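PDB 6RXA: argininosuccinate lyase from Chelativorans sp., which acts as EDDS lyase, a C-N lyase of the aspartase/fumarase superfamily, and may also split argininosuccinate into fumarate and L-arginine. Local coordinates for residues A[38-43]-A[89-94]; A[46-51]-A[74-79]; A[62-67]-A[103-108]. The protein carries 2 engineered substitutions. All coordinates share one frame; numbering follows the deposited sequence.

Overall arrangement
All three contacts lie in one helical end of the chain, well away from its centre. Helix 35-56 comes first and carries residues 38-43 and then 46-51. Helix 62-79 follows, and residues 74-79 fold back on 46-51 in interaction 2, closing the shortest loop. Helix 88-99 then returns to 38-43 in interaction 1, so interaction 2 lies within that wider loop. Interaction 3 joins the start of helix 62-79 to residues 103-108, in the loop before helix 112-147, and crosses both others along the chain. Interactions 1 and 2 meet through Tyr91 and Asp76. Interactions 2 and 3 meet where His50 hydrogen-bonds the carbonyl of Ile108.

Interaction 1 of 3, residues A[38-43]-A[89-94]; sequences AVFPYD and LPYEAA
Phe40 and Tyr91 mark the closest approach of the two helical segments, yet the CA of Phe40 is still 10.1 Å from the CA of Tyr91. Residues 38-43 belong to helix 35-56, which is kinked around Pro41 and Tyr42. Residues 89-94 belong to helix 88-99. The backbones are too far apart to touch, and two aromatic rings bridge the gap in this all-helical end of the subunit. Phe40 holds CG anti to the backbone N (chi1 168°), which carries the ring out toward helix 88-99. Tyr91 does the same from its side (chi1 -178°), and its bond from CA to CB already points toward 38-43. The two side chains cross at about a right angle. Phe40 CE1 lies 3.7 Å from Tyr91 CD2, and Tyr91 CD2 sits at the edge of the Phe40 ring, near its plane. Phe40 CZ lies 3.9 Å from Tyr91 CE2. The ring planes are 59° apart, so the rings meet at a slant. Helix 62-79 adds cover: Phe40 also touches Asp76 and Ala79, and Tyr91 touches Leu72 and Val75. The Tyr91 hydroxyl is hydrogen-bonded to Asp76, and its ring meets that of His47. The Tyr91 side chain is about 9 Å from that of Arg112, which binds fumarate in another structure of this protein. No hydrogen bond joins the two segments. The contact therefore rests on dispersion between ring carbons. Tyr91 has a double role: its ring carbons CD2 and CE2 pack on Phe40, while its polar end is satisfied by another helix.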
loop_
_atom_site.group_PDB
_atom_site.type_symbol
_atom_site.label_atom_id
_atom_site.label_comp_id
_atom_site.label_asym_id
_atom_site.label_seq_id
_atom_site.Cartn_x
_atom_site.Cartn_y
_atom_site.Cartn_z
ATOM N N ALA A 38 -11.510 22.460 -7.486
ATOM C CA ALA A 38 -12.184 22.389 -6.199
ATOM C C ALA A 38 -11.621 23.400 -5.207
ATOM O O ALA A 38 -12.376 23.966 -4.404
ATOM C CB ALA A 38 -12.077 20.971 -5.632
ATOM N N VAL A 39 -10.310 23.643 -5.238
ATOM C CA VAL A 39 -9.676 24.531 -4.263
ATOM C C VAL A 39 -9.771 25.988 -4.676
ATOM O O VAL A 39 -9.761 26.872 -3.796
ATOM C CB VAL A 39 -8.210 24.106 -4.071
ATOM C CG1 VAL A 39 -7.455 25.067 -3.193
ATOM C CG2 VAL A 39 -8.163 22.730 -3.451
ATOM N N PHE A 40 -9.921 26.263 -5.962
ATOM C CA PHE A 40 -9.901 27.637 -6.450
ATOM C C PHE A 40 -10.836 28.584 -5.707
ATOM O O PHE A 40 -10.402 29.697 -5.360
ATOM C CB PHE A 40 -10.223 27.664 -7.946
ATOM C CG PHE A 40 -10.497 29.048 -8.452
ATOM C CD1 PHE A 40 -9.468 29.961 -8.529
ATOM C CD2 PHE A 40 -11.771 29.447 -8.800
ATOM C CE1 PHE A 40 -9.696 31.249 -8.968
ATOM C CE2 PHE A 40 -12.008 30.734 -9.239
ATOM C CZ PHE A 40 -10.967 31.634 -9.321
ATOM N N PRO A 41 -12.101 28.246 -5.451
ATOM C CA PRO A 41 -12.960 29.190 -4.718
ATOM C C PRO A 41 -12.454 29.507 -3.329
ATOM O O PRO A 41 -12.681 30.618 -2.837
ATOM C CB PRO A 41 -14.337 28.510 -4.702
ATOM C CG PRO A 41 -14.111 27.113 -5.136
ATOM C CD PRO A 41 -12.848 27.078 -5.950
ATOM N N TYR A 42 -11.783 28.557 -2.673
ATOM C CA TYR A 42 -11.189 28.837 -1.369
ATOM C C TYR A 42 -9.992 29.769 -1.497
ATOM O O TYR A 42 -9.822 30.684 -0.680
ATOM C CB TYR A 42 -10.793 27.523 -0.690
ATOM C CG TYR A 42 -11.981 26.614 -0.482
ATOM C CD1 TYR A 42 -12.864 26.821 0.570
ATOM C CD2 TYR A 42 -12.246 25.574 -1.357
ATOM C CE1 TYR A 42 -13.974 26.002 0.753
ATOM C CE2 TYR A 42 -13.357 24.749 -1.174
ATOM C CZ TYR A 42 -14.213 24.973 -0.129
ATOM O OH TYR A 42 -15.302 24.138 0.041
ATOM N N ASP A 43 -9.148 29.545 -2.509
ATOM C CA ASP A 43 -8.067 30.485 -2.783
ATOM C C ASP A 43 -8.604 31.903 -2.932
ATOM O O ASP A 43 -7.999 32.857 -2.431
ATOM C CB ASP A 43 -7.308 30.089 -4.054
ATOM C CG ASP A 43 -6.313 28.956 -3.829
ATOM O OD1 ASP A 43 -6.259 28.380 -2.728
ATOM O OD2 ASP A 43 -5.569 28.641 -4.779
ATOM N N LEU A 89 -0.327 32.338 -10.109
ATOM C CA LEU A 89 0.325 33.360 -10.926
ATOM C C LEU A 89 -0.525 33.754 -12.125
ATOM O O LEU A 89 -0.617 34.958 -12.416
ATOM C CB LEU A 89 1.752 32.954 -11.310
ATOM C CG LEU A 89 2.766 33.039 -10.165
ATOM C CD1 LEU A 89 4.123 32.502 -10.602
ATOM C CD2 LEU A 89 2.905 34.479 -9.661
ATOM N N PRO A 90 -1.179 32.827 -12.836
ATOM C CA PRO A 90 -2.124 33.253 -13.882
ATOM C C PRO A 90 -3.237 34.152 -13.368
ATOM O O PRO A 90 -3.625 35.120 -14.042
ATOM C CB PRO A 90 -2.649 31.921 -14.440
ATOM C CG PRO A 90 -1.488 30.969 -14.236
ATOM C CD PRO A 90 -0.891 31.381 -12.896
ATOM N N TYR A 91 -3.770 33.845 -12.185
ATOM C CA TYR A 91 -4.834 34.654 -11.607
ATOM C C TYR A 91 -4.335 36.052 -11.268
ATOM O O TYR A 91 -5.000 37.051 -11.573
ATOM C CB TYR A 91 -5.361 33.934 -10.363
ATOM C CG TYR A 91 -6.500 34.631 -9.680
ATOM C CD1 TYR A 91 -6.268 35.669 -8.792
ATOM C CD2 TYR A 91 -7.806 34.244 -9.916
ATOM C CE1 TYR A 91 -7.313 36.317 -8.158
ATOM C CE2 TYR A 91 -8.864 34.885 -9.284
ATOM C CZ TYR A 91 -8.604 35.920 -8.404
ATOM O OH TYR A 91 -9.639 36.567 -7.773
ATOM N N GLU A 92 -3.162 36.143 -10.640
ATOM C CA GLU A 92 -2.612 37.446 -10.301
ATOM C C GLU A 92 -2.366 38.270 -11.557
ATOM O O GLU A 92 -2.587 39.484 -11.562
ATOM C CB GLU A 92 -1.317 37.277 -9.504
ATOM C CG GLU A 92 -0.877 38.578 -8.829
ATOM C CD GLU A 92 0.581 38.578 -8.395
ATOM O OE1 GLU A 92 1.415 39.129 -9.144
ATOM O OE2 GLU A 92 0.897 38.043 -7.310
ATOM N N ALA A 93 -1.915 37.621 -12.634
ATOM C CA ALA A 93 -1.645 38.352 -13.869
ATOM C C ALA A 93 -2.933 38.856 -14.502
ATOM O O ALA A 93 -2.979 39.978 -15.025
ATOM C CB ALA A 93 -0.846 37.482 -14.836
ATOM N N ALA A 94 -3.998 38.052 -14.459
ATOM C CA ALA A 94 -5.297 38.529 -14.900
ATOM C C ALA A 94 -5.775 39.693 -14.036
ATOM O O ALA A 94 -6.375 40.641 -14.542
ATOM C CB ALA A 94 -6.315 37.389 -14.878
#

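Interaction 2 of 3, residues A[46-51]-A[74-79]; sequences IHRAHV and QVDELA
Arg48 and Asp76 form a salt bridge, which is the direct link between the two helical segments. The guanidinium meets the carboxylate end-on, with both terminal nitrogens directed at a single oxygen. Arg48 NH1 lies 2.9 Å from Asp76 OD2. Arg48 NH2 is also 2.9 Å from Asp76 OD2. Both hydrogen bonds are bent, with N-H...O angles of 141° and 145°, as expected when two donors share one acceptor. The oxygen lies near the guanidinium plane. NH1 uses the syn lone pair of OD2, whereas NH2 reaches that oxygen from above the carboxylate plane. The two flat groups are turned 40° against each other. The Arg48 chain is extended from CG to NE and reaches across to the other helix, while Asp76 comes from the opposite direction.

Further hydrogen bonds hold the acid. Its other oxygen, OD1, is held by the Ser44 hydroxyl besides that of Tyr91. Each carboxylate oxygen thus has its own partners, which should fix the rotation of the group and is likely to favour its charged form. Arg48 NH1 has a second, weak bond to the carbonyl of Ser44.

Apolar contacts lie around this polar pair: Arg48 and His47 both touch Leu72. Helices 35-56 and 62-79 follow each other in the chain and run in opposite directions, and the bridge ties them at a partly exposed spot. Behind it, Val75 packs on helix 88-99 through Ala94 and Leu95, and Ile46 packs on helix 112-147 through Leu115, Ala118 and Met122.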
loop_
_atom_site.group_PDB
_atom_site.type_symbol
_atom_site.label_atom_id
_atom_site.label_comp_id
_atom_site.label_asym_id
_atom_site.label_seq_id
_atom_site.Cartn_x
_atom_site.Cartn_y
_atom_site.Cartn_z
ATOM N N ILE A 46 -9.308 33.312 0.350
ATOM C CA ILE A 46 -8.045 33.655 1.004
ATOM C C ILE A 46 -7.526 35.002 0.517
ATOM O O ILE A 46 -7.040 35.813 1.313
ATOM C CB ILE A 46 -7.025 32.518 0.815
ATOM C CG1 ILE A 46 -7.484 31.288 1.606
ATOM C CG2 ILE A 46 -5.626 32.984 1.191
ATOM C CD1 ILE A 46 -6.733 30.015 1.221
ATOM N N HIS A 47 -7.613 35.265 -0.789
ATOM C CA HIS A 47 -7.160 36.564 -1.282
ATOM C C HIS A 47 -7.900 37.692 -0.576
ATOM O O HIS A 47 -7.303 38.704 -0.190
ATOM C CB HIS A 47 -7.388 36.697 -2.786
ATOM C CG HIS A 47 -6.702 35.656 -3.603
ATOM N ND1 HIS A 47 -5.501 35.092 -3.239
ATOM C CD2 HIS A 47 -7.062 35.061 -4.766
ATOM C CE1 HIS A 47 -5.149 34.195 -4.142
ATOM N NE2 HIS A 47 -6.080 34.154 -5.076
ATOM N N ARG A 48 -9.215 37.543 -0.419
ATOM C CA ARG A 48 -10.008 38.577 0.236
ATOM C C ARG A 48 -9.607 38.723 1.698
ATOM O O ARG A 48 -9.426 39.845 2.189
ATOM C CB ARG A 48 -11.490 38.239 0.095
ATOM C CG ARG A 48 -12.002 38.389 -1.329
ATOM C CD ARG A 48 -13.452 37.966 -1.455
ATOM N NE ARG A 48 -13.983 38.303 -2.776
ATOM C CZ ARG A 48 -13.739 37.605 -3.883
ATOM N NH1 ARG A 48 -12.970 36.532 -3.844
ATOM N NH2 ARG A 48 -14.267 37.986 -5.036
ATOM N N ALA A 49 -9.473 37.606 2.414
ATOM C CA ALA A 49 -9.116 37.685 3.829
ATOM C C ALA A 49 -7.726 38.277 4.021
ATOM O O ALA A 49 -7.508 39.088 4.935
ATOM C CB ALA A 49 -9.195 36.302 4.475
ATOM N N HIS A 50 -6.767 37.866 3.191
ATOM C CA HIS A 50 -5.417 38.404 3.303
ATOM C C HIS A 50 -5.421 39.906 3.066
ATOM O O HIS A 50 -4.814 40.670 3.828
ATOM C CB HIS A 50 -4.510 37.688 2.307
ATOM C CG HIS A 50 -3.086 38.118 2.389
ATOM N ND1 HIS A 50 -2.258 37.749 3.429
ATOM C CD2 HIS A 50 -2.342 38.888 1.563
ATOM C CE1 HIS A 50 -1.062 38.279 3.235
ATOM N NE2 HIS A 50 -1.088 38.980 2.117
ATOM N N VAL A 51 -6.133 40.353 2.028
ATOM C CA VAL A 51 -6.201 41.775 1.698
ATOM C C VAL A 51 -6.881 42.574 2.805
ATOM O O VAL A 51 -6.423 43.664 3.163
ATOM C CB VAL A 51 -6.883 41.954 0.329
ATOM C CG1 VAL A 51 -7.312 43.387 0.124
ATOM C CG2 VAL A 51 -5.950 41.501 -0.787
ATOM N N GLN A 74 -14.088 40.510 -10.355
ATOM C CA GLN A 74 -14.055 40.435 -11.813
ATOM C C GLN A 74 -13.264 39.219 -12.289
ATOM O O GLN A 74 -13.700 38.508 -13.199
ATOM C CB GLN A 74 -13.462 41.719 -12.393
ATOM C CG GLN A 74 -14.247 42.985 -12.077
ATOM C CD GLN A 74 -13.535 44.231 -12.586
ATOM O OE1 GLN A 74 -13.391 44.421 -13.791
ATOM N NE2 GLN A 74 -13.070 45.072 -11.667
ATOM N N VAL A 75 -12.100 38.949 -11.689
ATOM C CA VAL A 75 -11.299 37.817 -12.151
ATOM C C VAL A 75 -11.969 36.497 -11.785
ATOM O O VAL A 75 -11.929 35.531 -12.556
ATOM C CB VAL A 75 -9.851 37.910 -11.644
ATOM C CG1 VAL A 75 -9.039 36.760 -12.184
ATOM C CG2 VAL A 75 -9.216 39.226 -12.086
ATOM N N ASP A 76 -12.615 36.437 -10.617
ATOM C CA ASP A 76 -13.377 35.247 -10.264
ATOM C C ASP A 76 -14.406 34.925 -11.346
ATOM O O ASP A 76 -14.590 33.756 -11.712
ATOM C CB ASP A 76 -14.071 35.448 -8.917
ATOM C CG ASP A 76 -13.117 35.393 -7.722
ATOM O OD1 ASP A 76 -11.922 35.056 -7.876
ATOM O OD2 ASP A 76 -13.588 35.697 -6.604
ATOM N N GLU A 77 -15.088 35.949 -11.868
ATOM C CA GLU A 77 -16.080 35.709 -12.911
ATOM C C GLU A 77 -15.422 35.187 -14.184
ATOM O O GLU A 77 -15.947 34.273 -14.827
ATOM C CB GLU A 77 -16.891 36.977 -13.179
ATOM C CG GLU A 77 -17.826 36.837 -14.366
ATOM C CD GLU A 77 -19.234 37.286 -14.060
ATOM O OE1 GLU A 77 -19.426 38.480 -13.743
ATOM O OE2 GLU A 77 -20.149 36.441 -14.130
ATOM N N LEU A 78 -14.266 35.743 -14.559
ATOM C CA LEU A 78 -13.534 35.229 -15.714
ATOM C C LEU A 78 -13.149 33.771 -15.514
ATOM O O LEU A 78 -13.244 32.956 -16.440
ATOM C CB LEU A 78 -12.264 36.046 -15.943
ATOM C CG LEU A 78 -12.425 37.500 -16.365
ATOM C CD1 LEU A 78 -11.080 38.157 -16.468
ATOM C CD2 LEU A 78 -13.153 37.582 -17.693
ATOM N N ALA A 79 -12.682 33.431 -14.312
ATOM C CA ALA A 79 -12.231 32.081 -14.020
ATOM C C ALA A 79 -13.362 31.063 -14.002
ATOM O O ALA A 79 -13.088 29.867 -14.118
ATOM C CB ALA A 79 -11.490 32.085 -12.683
#

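Interaction 3 of 3, residues A[62-67]-A[103-108]; sequences VEESAT and AGKMHI
Glu64 and Lys105 meet through their charged ends, and this salt bridge is the tight part of the contact. Lys105 NZ lies 2.7 Å from Glu64 OE2. The ammonium comes to the syn side of that oxygen, 27° out of the carboxylate plane. The second oxygen is much less involved, with Glu64 OE1 4.1 Å from Lys105 NZ. Both side chains are extended beyond CG and cross obliquely, and the lysine shaft also runs close to the acid: Lys105 CE is 3.6 Å from Glu64 OE2.

Elsewhere the segments stand apart. The CA of Glu64 and the CA of Lys105 are 8.6 Å apart, and both residues are partly exposed. With a leucine in place of Glu64, the Lys105 ammonium would probably lose its charged mate and be freer to turn.

The other side of 103-108 is buried: Met106 packs on Val51 and Leu95, and His107 is hydrogen-bonded to Ser281 of a second subunit. In other structures of this protein Ser281 binds succinate and fumarate. Lys105 also packs on Gly379 of a third subunit. The contact itself is a surface salt bridge between the start of helix 62-79 and the loop before helix 112-147. It belongs to a tetrameric fold of the aspartase/fumarase superfamily, in which several subunits together build each active site.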
loop_
_atom_site.group_PDB
_atom_site.type_symbol
_atom_site.label_atom_id
_atom_site.label_comp_id
_atom_site.label_asym_id
_atom_site.label_seq_id
_atom_site.Cartn_x
_atom_site.Cartn_y
_atom_site.Cartn_z
ATOM N N VAL A 62 -7.163 51.829 2.322
ATOM C CA VAL A 62 -8.526 51.431 1.977
ATOM C C VAL A 62 -8.747 51.558 0.474
ATOM O O VAL A 62 -9.451 50.745 -0.136
ATOM C CB VAL A 62 -9.552 52.239 2.791
ATOM C CG1 VAL A 62 -10.963 51.935 2.320
ATOM C CG2 VAL A 62 -9.416 51.922 4.267
ATOM N N GLU A 63 -8.153 52.579 -0.146
ATOM C CA GLU A 63 -8.315 52.766 -1.584
ATOM C C GLU A 63 -7.669 51.633 -2.376
ATOM O O GLU A 63 -8.266 51.117 -3.327
ATOM C CB GLU A 63 -7.741 54.123 -2.002
ATOM C CG GLU A 63 -8.500 55.319 -1.429
ATOM C CD GLU A 63 -7.874 55.901 -0.160
ATOM O OE1 GLU A 63 -7.917 57.142 -0.005
ATOM O OE2 GLU A 63 -7.351 55.131 0.685
ATOM N N GLU A 64 -6.443 51.241 -2.010
ATOM C CA GLU A 64 -5.792 50.113 -2.669
ATOM C C GLU A 64 -6.582 48.836 -2.439
ATOM O O GLU A 64 -6.798 48.043 -3.367
ATOM C CB GLU A 64 -4.377 49.933 -2.117
ATOM C CG GLU A 64 -3.404 51.028 -2.537
ATOM C CD GLU A 64 -2.066 50.927 -1.828
ATOM O OE1 GLU A 64 -2.041 50.555 -0.634
ATOM O OE2 GLU A 64 -1.038 51.235 -2.465
ATOM N N SER A 65 -7.033 48.633 -1.203
ATOM C CA SER A 65 -7.799 47.444 -0.856
ATOM C C SER A 65 -9.073 47.360 -1.680
ATOM O O SER A 65 -9.376 46.314 -2.264
ATOM C CB SER A 65 -8.105 47.491 0.642
ATOM O OG SER A 65 -8.832 46.361 1.067
ATOM N N ALA A 66 -9.811 48.467 -1.781
ATOM C CA ALA A 66 -11.048 48.453 -2.548
ATOM C C ALA A 66 -10.787 48.117 -4.008
ATOM O O ALA A 66 -11.550 47.365 -4.623
ATOM C CB ALA A 66 -11.745 49.811 -2.446
ATOM N N THR A 67 -9.730 48.694 -4.588
ATOM C CA THR A 67 -9.405 48.417 -5.982
ATOM C C THR A 67 -9.117 46.936 -6.187
ATOM O O THR A 67 -9.637 46.311 -7.121
ATOM C CB THR A 67 -8.209 49.262 -6.413
ATOM O OG1 THR A 67 -8.514 50.652 -6.236
ATOM C CG2 THR A 67 -7.891 48.981 -7.867
ATOM N N ALA A 103 -2.468 45.243 -8.297
ATOM C CA ALA A 103 -2.782 43.829 -8.116
ATOM C C ALA A 103 -1.651 43.098 -7.416
ATOM O O ALA A 103 -1.888 42.194 -6.608
ATOM C CB ALA A 103 -3.036 43.175 -9.474
ATOM N N GLY A 104 -0.406 43.457 -7.737
ATOM C CA GLY A 104 0.743 42.780 -7.161
ATOM C C GLY A 104 0.852 42.931 -5.662
ATOM O O GLY A 104 1.489 42.100 -4.998
ATOM N N LYS A 105 0.235 43.964 -5.103
ATOM C CA LYS A 105 0.325 44.181 -3.670
ATOM C C LYS A 105 -0.467 43.163 -2.874
ATOM O O LYS A 105 -0.260 43.061 -1.661
ATOM C CB LYS A 105 -0.139 45.598 -3.316
ATOM C CG LYS A 105 0.819 46.671 -3.799
ATOM C CD LYS A 105 0.584 47.995 -3.075
ATOM C CE LYS A 105 1.618 49.031 -3.476
ATOM N NZ LYS A 105 1.499 50.257 -2.640
ATOM N N MET A 106 -1.384 42.422 -3.505
ATOM C CA MET A 106 -2.102 41.417 -2.734
ATOM C C MET A 106 -1.189 40.275 -2.295
ATOM O O MET A 106 -1.587 39.479 -1.444
ATOM C CB MET A 106 -3.324 40.867 -3.484
ATOM C CG MET A 106 -3.049 39.855 -4.598
ATOM S SD MET A 106 -4.494 38.779 -4.844
ATOM C CE MET A 106 -4.079 38.047 -6.424
ATOM N N HIS A 107 0.015 40.177 -2.851
ATOM C CA HIS A 107 0.938 39.113 -2.475
ATOM C C HIS A 107 1.917 39.541 -1.391
ATOM O O HIS A 107 2.763 38.740 -0.990
ATOM C CB HIS A 107 1.708 38.618 -3.697
ATOM C CG HIS A 107 2.043 37.155 -3.653
ATOM N ND1 HIS A 107 1.108 36.186 -3.364
ATOM C CD2 HIS A 107 3.208 36.499 -3.869
ATOM C CE1 HIS A 107 1.681 34.995 -3.404
ATOM N NE2 HIS A 107 2.951 35.157 -3.719
ATOM N N ILE A 108 1.824 40.781 -0.902
ATOM C CA ILE A 108 2.724 41.222 0.157
ATOM C C ILE A 108 2.605 40.298 1.363
ATOM O O ILE A 108 1.504 40.031 1.865
ATOM C CB ILE A 108 2.434 42.687 0.524
ATOM C CG1 ILE A 108 2.920 43.615 -0.592
ATOM C CG2 ILE A 108 3.099 43.027 1.851
ATOM C CD1 ILE A 108 2.433 45.064 -0.445
#